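Local coordinates for putative pectin lyase (Geobacillus virus E2, PDB 7CHU), which serves as the trimeric tailspike of a deep-sea thermophilic phage and probably binds or degrades polysaccharide on the host surface, at residues 87-92 / 123-128. Residues are numbered along the deposited sequence; the frame is centred on the assembly and turned at random.
Sequences VTDDTV and KVTSKI
Thr91 OG1 is gripped from both segments: it accepts the backbone N of Thr125 at 2.8 Å, nearly straight with an N-H...O angle of 166°, and donates to Asp89 OD1 in a bond modelled so short that its length is doubtful. With OG1 beside its own backbone N and anti to the carbonyl carbon, the hydroxyl lies over Val124 CA as the chain leaves strand 120-124, near the N-terminal end of the right-handed parallel beta-helix of this pectate lyase-like fold. Asp89 works with both carboxylate oxygens. OD1 also takes the backbone N of Thr91 at 2.9 Å, which makes an Asx turn that leads into helix 91-99, while OD2 meets Thr125 OG1 tip to tip at 2.6 Å, on the syn side and 20° out of the carboxylate plane. Held by Thr91 N at the helix start and by Thr125 OG1 from the loop that follows strand 120-124, with the Thr91 hydroxyl as a further contact, the carboxylate is fixed in rotation.

Alongside, Asp90 N donates to Lys123 O at 2.9 Å. A water extends this backbone link, accepting from Lys123 N and lying within hydrogen-bonding distance of Thr88 O and Asp90 OD2; the Asp90 carboxylate is itself held by the backbone N of Lys83 and of Gly84. Lys123 bends at chi3 (96°) to run back over the corner at 87-88, where NZ makes a weak hydrogen bond to Val87 O. Ile128 and Val124 pack against Ile94 of helix 91-99. Thr91 CG2 extends this apolar patch, resting 3.9 Å from Ile128 CG1.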
ATOM      1  N   VAL A  87      25.750  24.883  17.548  1.00 21.67           N
ATOM      2  CA  VAL A  87      26.277  25.670  18.663  1.00 22.73           C
ATOM      3  C   VAL A  87      25.565  27.013  18.777  1.00 23.42           C
ATOM      4  O   VAL A  87      25.085  27.383  19.849  1.00 24.75           O
ATOM      5  CB  VAL A  87      27.804  25.860  18.527  1.00 26.08           C
ATOM      6  CG1 VAL A  87      28.352  26.569  19.734  1.00 20.74           C
ATOM      7  CG2 VAL A  87      28.487  24.495  18.339  1.00 26.26           C
ATOM      8  N   THR A  88      25.504  27.761  17.676  1.00 20.14           N
ATOM      9  CA  THR A  88      24.783  29.021  17.608  1.00 22.40           C
ATOM     10  C   THR A  88      23.286  28.769  17.640  1.00 24.85           C
ATOM     11  O   THR A  88      22.784  27.870  16.956  1.00 19.54           O
ATOM     12  CB  THR A  88      25.148  29.754  16.311  1.00 22.75           C
ATOM     13  OG1 THR A  88      26.552  29.997  16.295  1.00 28.88           O
ATOM     14  CG2 THR A  88      24.391  31.075  16.160  1.00 21.94           C
ATOM     15  N   ASP A  89      22.575  29.558  18.446  1.00 20.59           N
ATOM     16  CA  ASP A  89      21.115  29.549  18.453  1.00 22.79           C
ATOM     17  C   ASP A  89      20.604  30.011  17.087  1.00 23.71           C
ATOM     18  O   ASP A  89      20.781  31.177  16.717  1.00 19.87           O
ATOM     19  CB  ASP A  89      20.607  30.449  19.578  1.00 20.44           C
ATOM     20  CG  ASP A  89      19.125  30.271  19.860  1.00 25.13           C
ATOM     21  OD1 ASP A  89      18.380  29.796  18.964  1.00 26.07           O
ATOM     22  OD2 ASP A  89      18.706  30.582  20.999  1.00 24.23           O
ATOM     23  N   ASP A  90      19.960  29.105  16.336  1.00 19.96           N
ATOM     24  CA  ASP A  90      19.427  29.437  15.019  1.00 18.58           C
ATOM     25  C   ASP A  90      17.934  29.761  15.040  1.00 18.20           C
ATOM     26  O   ASP A  90      17.337  29.926  13.974  1.00 16.98           O
ATOM     27  CB  ASP A  90      19.697  28.298  14.022  1.00 19.84           C
ATOM     28  CG  ASP A  90      21.137  28.307  13.486  1.00 19.73           C
ATOM     29  OD1 ASP A  90      21.769  29.395  13.412  1.00 19.27           O
ATOM     30  OD2 ASP A  90      21.644  27.219  13.163  1.00 18.23           O
ATOM     31  N   THR A  91      17.328  29.888  16.225  1.00 16.95           N
ATOM     32  CA  THR A  91      15.871  30.006  16.306  1.00 17.18           C
ATOM     33  C   THR A  91      15.358  31.249  15.574  1.00 17.18           C
ATOM     34  O   THR A  91      14.393  31.178  14.801  1.00 15.15           O
ATOM     35  CB  THR A  91      15.420  30.046  17.774  1.00 20.30           C
ATOM     36  OG1 THR A  91      16.068  29.012  18.538  1.00 20.52           O
ATOM     37  CG2 THR A  91      13.922  29.879  17.866  1.00 16.80           C
ATOM     38  N   VAL A  92      15.984  32.405  15.811  1.00 14.70           N
ATOM     39  CA  VAL A  92      15.455  33.646  15.249  1.00 18.99           C
ATOM     40  C   VAL A  92      15.637  33.668  13.735  1.00 14.09           C
ATOM     41  O   VAL A  92      14.756  34.122  12.993  1.00 11.92           O
ATOM     42  CB  VAL A  92      16.115  34.868  15.924  1.00 17.12           C
ATOM     43  CG1 VAL A  92      15.711  36.168  15.217  1.00 18.72           C
ATOM     44  CG2 VAL A  92      15.733  34.923  17.409  1.00 17.71           C
ATOM     45  N   LYS A 123      20.442  24.367  16.220  1.00 14.73           N
ATOM     46  CA  LYS A 123      20.023  24.497  17.611  1.00 20.82           C
ATOM     47  C   LYS A 123      18.814  25.418  17.694  1.00 18.76           C
ATOM     48  O   LYS A 123      18.866  26.558  17.231  1.00 17.05           O
ATOM     49  CB  LYS A 123      21.158  25.043  18.469  1.00 19.03           C
ATOM     50  CG  LYS A 123      20.763  25.140  19.931  1.00 22.70           C
ATOM     51  CD  LYS A 123      21.980  25.215  20.825  1.00 29.27           C
ATOM     52  CE  LYS A 123      22.304  26.642  21.151  1.00 29.99           C
ATOM     53  NZ  LYS A 123      23.323  26.737  22.246  1.00 43.98           N
ATOM     54  N   VAL A 124      17.719  24.927  18.272  1.00 18.96           N
ATOM     55  CA  VAL A 124      16.481  25.692  18.402  1.00 16.42           C
ATOM     56  C   VAL A 124      16.101  25.721  19.875  1.00 19.52           C
ATOM     57  O   VAL A 124      16.016  24.665  20.515  1.00 15.36           O
ATOM     58  CB  VAL A 124      15.346  25.089  17.553  1.00 15.14           C
ATOM     59  CG1 VAL A 124      14.001  25.699  17.969  1.00 15.04           C
ATOM     60  CG2 VAL A 124      15.604  25.340  16.072  1.00 18.28           C
ATOM     61  N   THR A 125      15.869  26.929  20.409  1.00 18.68           N
ATOM     62  CA  THR A 125      15.702  27.126  21.844  1.00 20.95           C
ATOM     63  C   THR A 125      14.307  27.580  22.242  1.00 20.44           C
ATOM     64  O   THR A 125      14.024  27.671  23.441  1.00 16.90           O
ATOM     65  CB  THR A 125      16.715  28.156  22.378  1.00 18.71           C
ATOM     66  OG1 THR A 125      16.489  29.424  21.748  1.00 19.19           O
ATOM     67  CG2 THR A 125      18.145  27.700  22.088  1.00 19.77           C
ATOM     68  N   SER A 126      13.439  27.877  21.287  1.00 17.61           N
ATOM     69  CA  SER A 126      12.064  28.195  21.609  1.00 18.22           C
ATOM     70  C   SER A 126      11.220  27.903  20.381  1.00 16.94           C
ATOM     71  O   SER A 126      11.734  27.733  19.271  1.00 16.27           O
ATOM     72  CB  SER A 126      11.892  29.648  22.073  1.00 25.91           C
ATOM     73  OG  SER A 126      12.074  30.567  21.017  1.00 22.65           O
ATOM     74  N   LYS A 127       9.915  27.843  20.616  1.00 14.61           N
ATOM     75  CA  LYS A 127       8.950  27.380  19.631  1.00 17.83           C
ATOM     76  C   LYS A 127       9.056  28.192  18.346  1.00 19.12           C
ATOM     77  O   LYS A 127       9.121  29.426  18.385  1.00 16.10           O
ATOM     78  CB  LYS A 127       7.551  27.500  20.234  1.00 19.95           C
ATOM     79  CG  LYS A 127       6.418  27.168  19.297  1.00 22.46           C
ATOM     80  CD  LYS A 127       5.053  27.384  19.986  1.00 21.85           C
ATOM     81  CE  LYS A 127       4.784  28.844  20.366  1.00 27.50           C
ATOM     82  NZ  LYS A 127       3.349  29.021  20.770  1.00 22.35           N
ATOM     83  N   ILE A 128       9.076  27.495  17.210  1.00 13.88           N
ATOM     84  CA  ILE A 128       9.031  28.106  15.883  1.00 15.65           C
ATOM     85  C   ILE A 128       7.643  27.885  15.304  1.00 16.83           C
ATOM     86  O   ILE A 128       7.170  26.746  15.240  1.00 16.23           O
ATOM     87  CB  ILE A 128      10.121  27.523  14.964  1.00 16.90           C
ATOM     88  CG1 ILE A 128      11.511  27.978  15.447  1.00 16.91           C
ATOM     89  CG2 ILE A 128       9.887  27.958  13.510  1.00 14.45           C
ATOM     90  CD1 ILE A 128      12.653  27.203  14.817  1.00 19.49           C
TER
HETATM   91  O   HOH W   1      22.712  25.778  15.158  1.00 17.47           O